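N2152 (Neocallimastix frontalis, PDB 5U22) probably hydrolyses rare arabinosyl substrates, as a family 39 glycoside hydrolase built from a TIM barrel and a beta sandwich. Local coordinates at residues 69-73 and 126-130; 120-125 and 166-171; 138-142 and 175-181; 160-165 and 196-200. All blocks are in the same frame, centred on the assembly; numbering follows the deposited sequence.

Contact 1. Residues 69-73 and 126-130; sequences APARA and SFIND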
loop_
_atom_site.group_PDB
_atom_site.type_symbol
_atom_site.label_atom_id
_atom_site.label_comp_id
_atom_site.label_asym_id
_atom_site.label_seq_id
_atom_site.Cartn_x
_atom_site.Cartn_y
_atom_site.Cartn_z
ATOM N N ALA A 69 -2.367 -7.914 9.398
ATOM C CA ALA A 69 -3.094 -9.079 9.880
ATOM C C ALA A 69 -3.491 -8.846 11.326
ATOM O O ALA A 69 -2.828 -8.076 12.032
ATOM C CB ALA A 69 -2.250 -10.362 9.756
ATOM N N PRO A 70 -4.560 -9.494 11.793
ATOM C CA PRO A 70 -4.981 -9.339 13.189
ATOM C C PRO A 70 -4.028 -10.030 14.148
ATOM O O PRO A 70 -3.498 -11.103 13.862
ATOM C CB PRO A 70 -6.353 -10.023 13.213
ATOM C CG PRO A 70 -6.248 -11.077 12.101
ATOM C CD PRO A 70 -5.484 -10.348 11.020
ATOM N N ALA A 71 -3.852 -9.423 15.331
ATOM C CA ALA A 71 -2.986 -10.036 16.336
ATOM C C ALA A 71 -3.519 -11.395 16.786
ATOM O O ALA A 71 -2.731 -12.289 17.120
ATOM C CB ALA A 71 -2.818 -9.098 17.539
ATOM N N ARG A 72 -4.845 -11.566 16.811
ATOM C CA ARG A 72 -5.480 -12.836 17.131
ATOM C C ARG A 72 -6.629 -13.082 16.164
ATOM O O ARG A 72 -7.223 -12.143 15.635
ATOM C CB ARG A 72 -6.023 -12.862 18.563
ATOM C CG ARG A 72 -4.982 -12.665 19.635
ATOM C CD ARG A 72 -4.013 -13.839 19.708
ATOM N NE ARG A 72 -3.380 -13.913 21.019
ATOM C CZ ARG A 72 -2.327 -14.671 21.330
ATOM N NH1 ARG A 72 -1.726 -15.432 20.425
ATOM N NH2 ARG A 72 -1.875 -14.667 22.576
ATOM N N ALA A 73 -6.934 -14.354 15.933
ATOM C CA ALA A 73 -8.082 -14.728 15.121
ATOM C C ALA A 73 -8.784 -15.914 15.769
ATOM O O ALA A 73 -8.189 -16.661 16.550
ATOM C CB ALA A 73 -7.670 -15.077 13.681
ATOM N N SER A 126 -0.457 -11.551 26.634
ATOM C CA SER A 126 -0.465 -12.911 26.107
ATOM C C SER A 126 -0.008 -12.941 24.654
ATOM O O SER A 126 0.759 -13.829 24.262
ATOM C CB SER A 126 -1.856 -13.529 26.242
ATOM O OG SER A 126 -1.897 -14.797 25.614
ATOM N N PHE A 127 -0.443 -11.967 23.841
ATOM C CA PHE A 127 -0.000 -11.949 22.451
ATOM C C PHE A 127 1.505 -11.716 22.361
ATOM O O PHE A 127 2.200 -12.375 21.579
ATOM C CB PHE A 127 -0.727 -10.884 21.632
ATOM C CG PHE A 127 -0.077 -10.659 20.303
ATOM C CD1 PHE A 127 -0.234 -11.594 19.285
ATOM C CD2 PHE A 127 0.793 -9.592 20.107
ATOM C CE1 PHE A 127 0.427 -11.435 18.071
ATOM C CE2 PHE A 127 1.460 -9.427 18.894
ATOM C CZ PHE A 127 1.277 -10.352 17.876
ATOM N N ILE A 128 2.020 -10.758 23.140
ATOM C CA ILE A 128 3.443 -10.426 23.060
ATOM C C ILE A 128 4.300 -11.601 23.505
ATOM O O ILE A 128 5.376 -11.852 22.951
ATOM C CB ILE A 128 3.739 -9.162 23.879
ATOM C CG1 ILE A 128 3.076 -7.964 23.203
ATOM C CG2 ILE A 128 5.233 -8.922 23.974
ATOM C CD1 ILE A 128 3.540 -7.747 21.777
ATOM N N ASN A 129 3.842 -12.342 24.509
ATOM C CA ASN A 129 4.537 -13.566 24.896
ATOM C C ASN A 129 4.624 -14.544 23.725
ATOM O O ASN A 129 5.698 -15.084 23.430
ATOM C CB ASN A 129 3.834 -14.207 26.085
ATOM C CG ASN A 129 4.405 -15.565 26.430
ATOM O OD1 ASN A 129 5.487 -15.665 27.015
ATOM N ND2 ASN A 129 3.680 -16.624 26.077
ATOM N N ASP A 130 3.496 -14.782 23.043
ATOM C CA ASP A 130 3.505 -15.699 21.904
ATOM C C ASP A 130 4.353 -15.155 20.766
ATOM O O ASP A 130 5.025 -15.921 20.065
ATOM C CB ASP A 130 2.082 -15.959 21.415
ATOM C CG ASP A 130 1.242 -16.710 22.430
ATOM O OD1 ASP A 130 1.824 -17.287 23.376
ATOM O OD2 ASP A 130 0.004 -16.736 22.280
#
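Asp130 OD2 is gripped by both terminal nitrogens of Arg72, at 2.8 Å from NH2 and 2.9 Å from NH1, an end-on salt bridge that converges on one oxygen. That oxygen lies in the guanidinium plane, but the carboxylate is turned 63° against it: NH1 meets the anti lone pair of OD2, whereas NH2 comes from above the carboxylate plane. Both N-H...O angles are bent to near 143°, as expected when two donors share one acceptor. Ser126 OG sits near the same plane, 3.0 Å from Arg72 NH2. The guanidinium lays one face over the helix backbone at Phe127, with NH2 3.3 Å from Phe127 CA, and stands nearly perpendicular to the phenyl ring. With its CG anti to the backbone N (chi1 168°), Phe127 turns that ring to Ala71, whose CB lies over the ring centre in a CH-pi contact, 4.0 Å from the centroid. An ion pair thus adjoins a buried apolar contact. The end of strand 66-70 and the loop after it are tied here to helix 117-134; Phe127 also packs on Ile101 of strand 98-102 and on Val84 and Ile85 of helix 84-91.

Contact 2. Residues 120-125 and 166-171; sequences WFNEIR and QTYDLL
The segments 120-125 and 166-171, of helices 117-134 and 160-174, run in roughly the same direction, their axes 11.3 Å apart at closest approach and crossing at -30°, with Phe121 facing Thr167 and Ile124 facing Leu171. Leu170 carries much of the packing. Its CD2 sits over the centre of the Phe121 ring, 3.7 Å from the centroid and close to the normal, a CH-pi contact, and also touches Ile124 CG2 at 3.8 Å. The other branch, CD1, lies over one face of the Arg125 guanidinium, toward its rim. The two leucine methyls are therefore divided between an aromatic face and a flat cationic group. Both helices belong to the outer layer of the TIM barrel, following one another around the parallel strands, and their near-parallel course is that of successive beta-alpha units. At the Trp120 end the packing becomes polar: the indole NE1 donates to Thr167 OG1 at 3.0 Å, with the oxygen in the ring plane and an N-H...O angle of 157°. Thr167 OG1 is also hydrogen-bonded to Met163 O one turn back. The methyl of the same threonine, CG2, instead meets Ile124 CD1 at 3.6 Å; CG2 is anti to the backbone N and OG1 beside it (chi1 -53°), which sends hydroxyl and methyl to different partners. An alanine in place of Phe121 would probably leave Leu170 CD2 without its aromatic face. Further along, Leu171 CD2 reaches Ile124 CG2 at 4.0 Å, while Trp120 meets Trp145 edge-to-face beyond the helix pair.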
loop_
_atom_site.group_PDB
_atom_site.type_symbol
_atom_site.label_atom_id
_atom_site.label_comp_id
_atom_site.label_asym_id
_atom_site.label_seq_id
_atom_site.Cartn_x
_atom_site.Cartn_y
_atom_site.Cartn_z
ATOM N N TRP A 120 -7.898 -5.840 28.055
ATOM C CA TRP A 120 -7.072 -5.377 26.941
ATOM C C TRP A 120 -5.593 -5.637 27.205
ATOM O O TRP A 120 -4.876 -6.179 26.355
ATOM C CB TRP A 120 -7.346 -3.893 26.715
ATOM C CG TRP A 120 -6.541 -3.193 25.650
ATOM C CD1 TRP A 120 -5.719 -2.119 25.839
ATOM C CD2 TRP A 120 -6.530 -3.463 24.239
ATOM N NE1 TRP A 120 -5.191 -1.707 24.645
ATOM C CE2 TRP A 120 -5.666 -2.516 23.644
ATOM C CE3 TRP A 120 -7.152 -4.415 23.422
ATOM C CZ2 TRP A 120 -5.407 -2.493 22.271
ATOM C CZ3 TRP A 120 -6.892 -4.392 22.043
ATOM C CH2 TRP A 120 -6.031 -3.431 21.486
ATOM N N PHE A 121 -5.126 -5.280 28.400
ATOM C CA PHE A 121 -3.718 -5.471 28.721
ATOM C C PHE A 121 -3.370 -6.952 28.841
ATOM O O PHE A 121 -2.313 -7.386 28.367
ATOM C CB PHE A 121 -3.380 -4.712 30.005
ATOM C CG PHE A 121 -2.973 -3.270 29.781
ATOM C CD1 PHE A 121 -3.407 -2.560 28.672
ATOM C CD2 PHE A 121 -2.117 -2.638 30.673
ATOM C CE1 PHE A 121 -3.016 -1.236 28.469
ATOM C CE2 PHE A 121 -1.714 -1.317 30.471
ATOM C CZ PHE A 121 -2.165 -0.620 29.370
ATOM N N ASN A 122 -4.236 -7.748 29.479
ATOM C CA ASN A 122 -3.986 -9.187 29.558
ATOM C C ASN A 122 -3.863 -9.803 28.164
ATOM O O ASN A 122 -2.955 -10.598 27.899
ATOM C CB ASN A 122 -5.099 -9.871 30.352
ATOM C CG ASN A 122 -5.011 -9.583 31.836
ATOM O OD1 ASN A 122 -3.915 -9.453 32.386
ATOM N ND2 ASN A 122 -6.169 -9.459 32.490
ATOM N N GLU A 123 -4.767 -9.436 27.258
ATOM C CA GLU A 123 -4.704 -9.985 25.906
ATOM C C GLU A 123 -3.432 -9.552 25.187
ATOM O O GLU A 123 -2.801 -10.361 24.501
ATOM C CB GLU A 123 -5.942 -9.568 25.113
ATOM C CG GLU A 123 -7.212 -10.264 25.558
ATOM C CD GLU A 123 -7.125 -11.761 25.400
ATOM O OE1 GLU A 123 -6.660 -12.219 24.340
ATOM O OE2 GLU A 123 -7.514 -12.485 26.337
ATOM N N ILE A 124 -3.040 -8.280 25.332
ATOM C CA ILE A 124 -1.812 -7.810 24.695
ATOM C C ILE A 124 -0.606 -8.548 25.256
ATOM O O ILE A 124 0.253 -9.009 24.497
ATOM C CB ILE A 124 -1.669 -6.282 24.846
ATOM C CG1 ILE A 124 -2.698 -5.576 23.960
ATOM C CG2 ILE A 124 -0.287 -5.825 24.450
ATOM C CD1 ILE A 124 -2.733 -4.078 24.162
ATOM N N ARG A 125 -0.545 -8.720 26.585
ATOM C CA ARG A 125 0.591 -9.423 27.185
ATOM C C ARG A 125 0.680 -10.855 26.684
ATOM O O ARG A 125 1.770 -11.352 26.384
ATOM C CB ARG A 125 0.488 -9.432 28.708
ATOM C CG ARG A 125 0.765 -8.123 29.387
ATOM C CD ARG A 125 0.597 -8.309 30.902
ATOM N NE ARG A 125 0.626 -7.037 31.603
ATOM C CZ ARG A 125 1.742 -6.366 31.854
ATOM N NH1 ARG A 125 2.908 -6.841 31.440
ATOM N NH2 ARG A 125 1.698 -5.217 32.510
ATOM N N GLN A 166 -1.617 4.789 27.373
ATOM C CA GLN A 166 -1.421 3.687 28.307
ATOM C C GLN A 166 -0.940 2.436 27.592
ATOM O O GLN A 166 -0.095 1.699 28.115
ATOM C CB GLN A 166 -2.718 3.419 29.076
ATOM C CG GLN A 166 -3.071 4.528 30.085
ATOM C CD GLN A 166 -4.498 4.424 30.618
ATOM O OE1 GLN A 166 -5.010 3.324 30.843
ATOM N NE2 GLN A 166 -5.146 5.571 30.815
ATOM N N THR A 167 -1.454 2.178 26.393
ATOM C CA THR A 167 -1.023 0.988 25.672
ATOM C C THR A 167 0.389 1.172 25.127
ATOM O O THR A 167 1.184 0.223 25.089
ATOM C CB THR A 167 -2.016 0.676 24.548
ATOM O OG1 THR A 167 -3.337 0.603 25.099
ATOM C CG2 THR A 167 -1.679 -0.639 23.890
ATOM N N TYR A 168 0.705 2.390 24.685
ATOM C CA TYR A 168 2.054 2.720 24.242
ATOM C C TYR A 168 3.071 2.448 25.345
ATOM O O TYR A 168 4.108 1.815 25.111
ATOM C CB TYR A 168 2.079 4.189 23.814
ATOM C CG TYR A 168 3.359 4.713 23.197
ATOM C CD1 TYR A 168 4.470 5.028 23.983
ATOM C CD2 TYR A 168 3.431 4.963 21.837
ATOM C CE1 TYR A 168 5.636 5.536 23.410
ATOM C CE2 TYR A 168 4.583 5.472 21.260
ATOM C CZ TYR A 168 5.677 5.751 22.045
ATOM O OH TYR A 168 6.802 6.262 21.447
ATOM N N ASP A 169 2.777 2.899 26.569
ATOM C CA ASP A 169 3.707 2.671 27.671
ATOM C C ASP A 169 3.858 1.189 27.948
ATOM O O ASP A 169 4.959 0.715 28.259
ATOM C CB ASP A 169 3.241 3.408 28.929
ATOM C CG ASP A 169 3.370 4.920 28.801
ATOM O OD1 ASP A 169 4.000 5.375 27.829
ATOM O OD2 ASP A 169 2.836 5.650 29.664
ATOM N N LEU A 170 2.759 0.437 27.846
ATOM C CA LEU A 170 2.831 -1.009 28.012
ATOM C C LEU A 170 3.746 -1.639 26.962
ATOM O O LEU A 170 4.622 -2.447 27.290
ATOM C CB LEU A 170 1.424 -1.608 27.944
ATOM C CG LEU A 170 1.431 -3.143 27.865
ATOM C CD1 LEU A 170 1.961 -3.737 29.163
ATOM C CD2 LEU A 170 0.053 -3.680 27.543
ATOM N N LEU A 171 3.560 -1.269 25.690
ATOM C CA LEU A 171 4.341 -1.869 24.609
ATOM C C LEU A 171 5.824 -1.549 24.736
ATOM O O LEU A 171 6.679 -2.382 24.399
ATOM C CB LEU A 171 3.806 -1.392 23.258
ATOM C CG LEU A 171 2.454 -2.022 22.893
ATOM C CD1 LEU A 171 1.892 -1.440 21.617
ATOM C CD2 LEU A 171 2.598 -3.535 22.779
#

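Contact 3. Residues 138-142 and 175-181; sequences NFYGN and DPNEKII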
loop_
_atom_site.group_PDB
_atom_site.type_symbol
_atom_site.label_atom_id
_atom_site.label_comp_id
_atom_site.label_asym_id
_atom_site.label_seq_id
_atom_site.Cartn_x
_atom_site.Cartn_y
_atom_site.Cartn_z
ATOM N N ASN A 138 10.003 -10.715 11.474
ATOM C CA ASN A 138 9.512 -10.041 10.277
ATOM C C ASN A 138 8.183 -9.330 10.507
ATOM O O ASN A 138 7.399 -9.156 9.563
ATOM C CB ASN A 138 9.417 -11.017 9.101
ATOM C CG ASN A 138 8.531 -12.217 9.381
ATOM O OD1 ASN A 138 8.228 -12.533 10.529
ATOM N ND2 ASN A 138 8.114 -12.904 8.316
ATOM N N PHE A 139 7.910 -8.908 11.736
ATOM C CA PHE A 139 6.785 -8.024 11.966
ATOM C C PHE A 139 7.198 -6.586 11.687
ATOM O O PHE A 139 8.345 -6.188 11.913
ATOM C CB PHE A 139 6.269 -8.153 13.399
ATOM C CG PHE A 139 5.949 -9.559 13.792
ATOM C CD1 PHE A 139 4.775 -10.162 13.372
ATOM C CD2 PHE A 139 6.832 -10.285 14.586
ATOM C CE1 PHE A 139 4.472 -11.466 13.750
ATOM C CE2 PHE A 139 6.548 -11.586 14.949
ATOM C CZ PHE A 139 5.361 -12.179 14.533
ATOM N N TYR A 140 6.248 -5.820 11.162
ATOM C CA TYR A 140 6.447 -4.412 10.847
ATOM C C TYR A 140 6.327 -3.538 12.085
ATOM O O TYR A 140 7.015 -2.514 12.195
ATOM C CB TYR A 140 5.406 -4.003 9.814
ATOM C CG TYR A 140 5.552 -2.648 9.160
ATOM C CD1 TYR A 140 6.702 -2.298 8.460
ATOM C CD2 TYR A 140 4.498 -1.738 9.188
ATOM C CE1 TYR A 140 6.795 -1.059 7.819
ATOM C CE2 TYR A 140 4.586 -0.515 8.554
ATOM C CZ TYR A 140 5.731 -0.177 7.882
ATOM O OH TYR A 140 5.787 1.045 7.246
ATOM N N GLY A 141 5.450 -3.918 13.000
ATOM C CA GLY A 141 5.267 -3.175 14.232
ATOM C C GLY A 141 3.988 -3.612 14.906
ATOM O O GLY A 141 3.201 -4.389 14.357
ATOM N N ASN A 142 3.813 -3.118 16.129
ATOM C CA ASN A 142 2.578 -3.287 16.892
ATOM C C ASN A 142 1.669 -2.087 16.653
ATOM O O ASN A 142 2.003 -0.965 17.044
ATOM C CB ASN A 142 2.860 -3.405 18.394
ATOM C CG ASN A 142 3.636 -4.654 18.763
ATOM O OD1 ASN A 142 4.586 -4.605 19.555
ATOM N ND2 ASN A 142 3.236 -5.773 18.203
ATOM N N ASP A 175 7.703 -4.966 24.855
ATOM C CA ASP A 175 8.255 -5.251 23.524
ATOM C C ASP A 175 9.055 -4.039 23.058
ATOM O O ASP A 175 8.731 -3.400 22.052
ATOM C CB ASP A 175 7.134 -5.612 22.540
ATOM C CG ASP A 175 7.643 -6.275 21.263
ATOM O OD1 ASP A 175 8.866 -6.521 21.146
ATOM O OD2 ASP A 175 6.805 -6.568 20.366
ATOM N N PRO A 176 10.129 -3.700 23.780
ATOM C CA PRO A 176 10.770 -2.385 23.587
ATOM C C PRO A 176 11.401 -2.190 22.218
ATOM O O PRO A 176 11.540 -1.050 21.761
ATOM C CB PRO A 176 11.828 -2.356 24.706
ATOM C CG PRO A 176 12.124 -3.789 24.979
ATOM C CD PRO A 176 10.810 -4.506 24.804
ATOM N N ASN A 177 11.789 -3.264 21.541
ATOM C CA ASN A 177 12.469 -3.125 20.264
ATOM C C ASN A 177 11.520 -3.142 19.073
ATOM O O ASN A 177 11.978 -3.035 17.927
ATOM C CB ASN A 177 13.522 -4.218 20.150
ATOM C CG ASN A 177 14.528 -4.128 21.265
ATOM O OD1 ASN A 177 15.019 -3.037 21.572
ATOM N ND2 ASN A 177 14.807 -5.249 21.907
ATOM N N GLU A 178 10.219 -3.245 19.310
ATOM C CA GLU A 178 9.269 -3.263 18.212
ATOM C C GLU A 178 8.770 -1.852 17.925
ATOM O O GLU A 178 8.671 -1.010 18.822
ATOM C CB GLU A 178 8.096 -4.194 18.535
ATOM C CG GLU A 178 7.143 -4.437 17.370
ATOM C CD GLU A 178 7.843 -5.009 16.146
ATOM O OE1 GLU A 178 7.925 -6.257 16.035
ATOM O OE2 GLU A 178 8.313 -4.211 15.297
ATOM N N LYS A 179 8.473 -1.596 16.656
ATOM C CA LYS A 179 7.852 -0.338 16.271
ATOM C C LYS A 179 6.415 -0.274 16.768
ATOM O O LYS A 179 5.726 -1.292 16.867
ATOM C CB LYS A 179 7.865 -0.179 14.756
ATOM C CG LYS A 179 9.255 -0.266 14.145
ATOM C CD LYS A 179 9.973 1.056 14.284
ATOM C CE LYS A 179 11.292 1.056 13.526
ATOM N NZ LYS A 179 12.269 0.145 14.156
ATOM N N ILE A 180 5.966 0.943 17.072
ATOM C CA ILE A 180 4.580 1.213 17.444
ATOM C C ILE A 180 3.935 2.036 16.335
ATOM O O ILE A 180 4.486 3.058 15.905
ATOM C CB ILE A 180 4.490 1.926 18.800
ATOM C CG1 ILE A 180 5.021 1.005 19.906
ATOM C CG2 ILE A 180 3.044 2.299 19.100
ATOM C CD1 ILE A 180 5.096 1.679 21.292
ATOM N N ILE A 181 2.758 1.601 15.884
ATOM C CA ILE A 181 2.121 2.112 14.675
ATOM C C ILE A 181 0.772 2.716 15.035
ATOM O O ILE A 181 -0.020 2.089 15.744
ATOM C CB ILE A 181 1.923 0.990 13.639
ATOM C CG1 ILE A 181 3.257 0.388 13.215
ATOM C CG2 ILE A 181 1.147 1.503 12.414
ATOM C CD1 ILE A 181 3.087 -0.915 12.438
HETATM O O HOH W 1 9.568 -7.722 14.343
HETATM O O HOH W 2 10.197 -4.343 13.542
#
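Glu178 reaches across to strand 139-143 from CB outward. Its CB and CG pack against the end of the Asn142 side chain. There the chain bends (chi2 57°), and CD comes over the backbone of Gly141, 3.7 Å from its CA. The carboxylate then divides its oxygens. OE1 lies 3.6 Å from Phe139 CB, and its strongest partner is Lys131, which forms salt bridges with both Glu178 and Asp175. OE2 is 3.4 Å from Gly141 CA and turns back to accept from Lys179 N at 3.0 Å, on its anti side. One water bridges Glu178 OE2 and Phe139 O, donating to both; a second lies near OE1 and the same carbonyl oxygen.

Beyond the glutamate, the type I turn from Asp175 to Glu178 delivers the chain from helix 160-174 into strand 180-185, closing the beta-alpha-beta crossover that joins neighbouring parallel strands of the TIM barrel. Asn142 makes the strand pairing with its backbone: its N donates to Lys179 O at 2.7 Å, and its O accepts from Ile181 N at 2.9 Å, straddling Ile180 as parallel register requires. A CB on Gly141 would run into Ile181 CD1 and Lys179 O, so glycine lets Ile181 CD1 come within 3.6 Å of its CA. The same methyl touches Tyr140 CD2, and the hydroxyl of that tyrosine is hydrogen-bonded to Asp274.

Contact 4. Residues 160-165 and 196-200; sequences FNQMWK and FLQFS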
loop_
_atom_site.group_PDB
_atom_site.type_symbol
_atom_site.label_atom_id
_atom_site.label_comp_id
_atom_site.label_asym_id
_atom_site.label_seq_id
_atom_site.Cartn_x
_atom_site.Cartn_y
_atom_site.Cartn_z
ATOM N N PHE A 160 -9.639 7.974 23.611
ATOM C CA PHE A 160 -8.676 7.316 22.732
ATOM C C PHE A 160 -7.253 7.713 23.090
ATOM O O PHE A 160 -6.359 6.857 23.177
ATOM C CB PHE A 160 -8.933 7.634 21.260
ATOM C CG PHE A 160 -7.808 7.159 20.364
ATOM C CD1 PHE A 160 -7.631 5.809 20.138
ATOM C CD2 PHE A 160 -6.903 8.051 19.806
ATOM C CE1 PHE A 160 -6.580 5.344 19.354
ATOM C CE2 PHE A 160 -5.851 7.602 19.016
ATOM C CZ PHE A 160 -5.692 6.241 18.790
ATOM N N ASN A 161 -7.016 9.013 23.305
ATOM C CA ASN A 161 -5.669 9.446 23.672
ATOM C C ASN A 161 -5.194 8.742 24.938
ATOM O O ASN A 161 -4.010 8.402 25.053
ATOM C CB ASN A 161 -5.608 10.969 23.859
ATOM C CG ASN A 161 -5.724 11.745 22.544
ATOM O OD1 ASN A 161 -5.634 11.180 21.452
ATOM N ND2 ASN A 161 -5.920 13.055 22.652
ATOM N N GLN A 162 -6.096 8.529 25.905
ATOM C CA GLN A 162 -5.715 7.843 27.144
ATOM C C GLN A 162 -5.363 6.386 26.865
ATOM O O GLN A 162 -4.326 5.885 27.315
ATOM C CB GLN A 162 -6.843 7.934 28.193
ATOM C CG GLN A 162 -7.123 9.334 28.828
ATOM C CD GLN A 162 -8.137 9.331 30.024
ATOM O OE1 GLN A 162 -9.364 9.369 29.858
ATOM N NE2 GLN A 162 -7.599 9.338 31.233
ATOM N N MET A 163 -6.212 5.685 26.112
ATOM C CA MET A 163 -5.908 4.299 25.771
ATOM C C MET A 163 -4.613 4.208 24.967
ATOM O O MET A 163 -3.802 3.294 25.178
ATOM C CB MET A 163 -7.078 3.681 25.004
ATOM C CG MET A 163 -6.865 2.216 24.614
ATOM S SD MET A 163 -5.899 2.006 23.077
ATOM C CE MET A 163 -6.820 2.977 21.924
ATOM N N TRP A 164 -4.401 5.154 24.046
ATOM C CA TRP A 164 -3.167 5.179 23.267
ATOM C C TRP A 164 -1.956 5.306 24.172
ATOM O O TRP A 164 -1.015 4.507 24.097
ATOM C CB TRP A 164 -3.180 6.334 22.258
ATOM C CG TRP A 164 -1.835 6.479 21.561
ATOM C CD1 TRP A 164 -0.780 7.251 21.950
ATOM C CD2 TRP A 164 -1.415 5.799 20.364
ATOM N NE1 TRP A 164 0.274 7.096 21.070
ATOM C CE2 TRP A 164 -0.095 6.215 20.088
ATOM C CE3 TRP A 164 -2.037 4.891 19.493
ATOM C CZ2 TRP A 164 0.626 5.745 18.975
ATOM C CZ3 TRP A 164 -1.317 4.422 18.391
ATOM C CH2 TRP A 164 -0.007 4.853 18.144
ATOM N N LYS A 165 -1.945 6.347 25.006
ATOM C CA LYS A 165 -0.825 6.574 25.913
ATOM C C LYS A 165 -0.563 5.354 26.787
ATOM O O LYS A 165 0.582 4.915 26.939
ATOM C CB LYS A 165 -1.121 7.799 26.777
ATOM C CG LYS A 165 -0.166 7.997 27.949
ATOM C CD LYS A 165 1.266 8.212 27.495
ATOM C CE LYS A 165 2.160 8.627 28.669
ATOM N NZ LYS A 165 3.592 8.618 28.286
ATOM N N PHE A 196 -3.657 14.918 17.625
ATOM C CA PHE A 196 -2.984 13.691 18.030
ATOM C C PHE A 196 -1.475 13.884 18.132
ATOM O O PHE A 196 -0.840 13.371 19.061
ATOM C CB PHE A 196 -3.292 12.558 17.055
ATOM C CG PHE A 196 -2.467 11.337 17.311
ATOM C CD1 PHE A 196 -2.758 10.521 18.388
ATOM C CD2 PHE A 196 -1.389 11.017 16.500
ATOM C CE1 PHE A 196 -2.005 9.394 18.650
ATOM C CE2 PHE A 196 -0.626 9.891 16.760
ATOM C CZ PHE A 196 -0.937 9.081 17.837
ATOM N N LEU A 197 -0.874 14.571 17.158
ATOM C CA LEU A 197 0.566 14.799 17.214
ATOM C C LEU A 197 0.942 15.676 18.401
ATOM O O LEU A 197 1.953 15.428 19.070
ATOM C CB LEU A 197 1.048 15.440 15.913
ATOM C CG LEU A 197 0.958 14.504 14.713
ATOM C CD1 LEU A 197 1.349 15.254 13.442
ATOM C CD2 LEU A 197 1.848 13.297 14.934
ATOM N N GLN A 198 0.164 16.731 18.652
ATOM C CA GLN A 198 0.450 17.593 19.794
ATOM C C GLN A 198 0.357 16.812 21.102
ATOM O O GLN A 198 1.237 16.914 21.966
ATOM C CB GLN A 198 -0.497 18.788 19.798
ATOM C CG GLN A 198 -0.118 19.865 18.785
ATOM C CD GLN A 198 -1.079 21.044 18.794
ATOM O OE1 GLN A 198 -2.274 20.881 19.022
ATOM N NE2 GLN A 198 -0.560 22.234 18.521
ATOM N N PHE A 199 -0.700 16.016 21.256
ATOM C CA PHE A 199 -0.839 15.169 22.437
ATOM C C PHE A 199 0.340 14.214 22.575
ATOM O O PHE A 199 0.891 14.042 23.671
ATOM C CB PHE A 199 -2.151 14.382 22.365
ATOM C CG PHE A 199 -2.275 13.331 23.432
ATOM C CD1 PHE A 199 -2.798 13.652 24.677
ATOM C CD2 PHE A 199 -1.845 12.032 23.207
ATOM C CE1 PHE A 199 -2.909 12.689 25.673
ATOM C CE2 PHE A 199 -1.941 11.063 24.198
ATOM C CZ PHE A 199 -2.471 11.390 25.435
ATOM N N SER A 200 0.745 13.587 21.467
ATOM C CA SER A 200 1.718 12.509 21.543
ATOM C C SER A 200 3.135 13.035 21.742
ATOM O O SER A 200 3.937 12.408 22.441
ATOM C CB SER A 200 1.628 11.645 20.287
ATOM O OG SER A 200 0.383 10.972 20.251
#
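Phe160, at the start of helix 160-174, touches Phe196 of helix 190-202 ring to ring, its CE2 4.3 Å from Phe196 CE1. These are successive outer helices of the TIM barrel, joined through strand 180-185, and their short segments cross at -45° with axes 11.3 Å apart. One residue on, Asn161 lies across the ring of Phe199: its CB is over the ring centre, 3.6 Å from the centroid and close to the normal, in a CH-pi contact. The amide continues over the same face, its plane only 20° from that of the ring, so amide and phenyl are stacked while the two side chains overlap head to tail. With CG anti to its carbonyl carbon, the asparagine directs its amide back over the ring toward Phe199 CG. The backbone joins in, Asn161 O approaching Phe199 CZ at 3.4 Å. A turn further along, Trp164 offers its face to the edge of Phe196, a T-shaped pair whose planes stand at 83°. Its indole NE1 is hydrogen-bonded to Cys205 O. Lys165 brings CB to the edge of the Phe199 ring, while its NZ leads off to Asn203 O. Were Phe199 a serine, the Asn161 amide would be likely to lose the surface it stacks on and turn more freely, with a gap opened beside Lys165 CB. Next to the T-shaped pair, over the rim of the Phe196 ring, Ser200 OG donates to Phe196 O at 2.9 Å, reaching it from the opposite face of the carbonyl plane to Ser200 N.

The four contacts follow consecutive parts of one barrel wall. Contact 3 lies within the parallel sheet, is buried like contact 2, and is the most backbone-driven, whereas contacts 2 and 4 join outer helices and rely on side chains. Those two share helix 160-174: its pairing with helix 117-134 is largely buried and aliphatic-aromatic with one indole bond, while the pairing with helix 190-202 is partly buried and carries no hydrogen bond across. Contact 1, also partly buried, sets helix 117-134 against a strand end and is the one held by a salt bridge across its segments. Sheet and helix layers meet where Ile180 packs on Tyr168, Leu171 and Trp164, and where Asn142 adjoins Phe127 and Ile128.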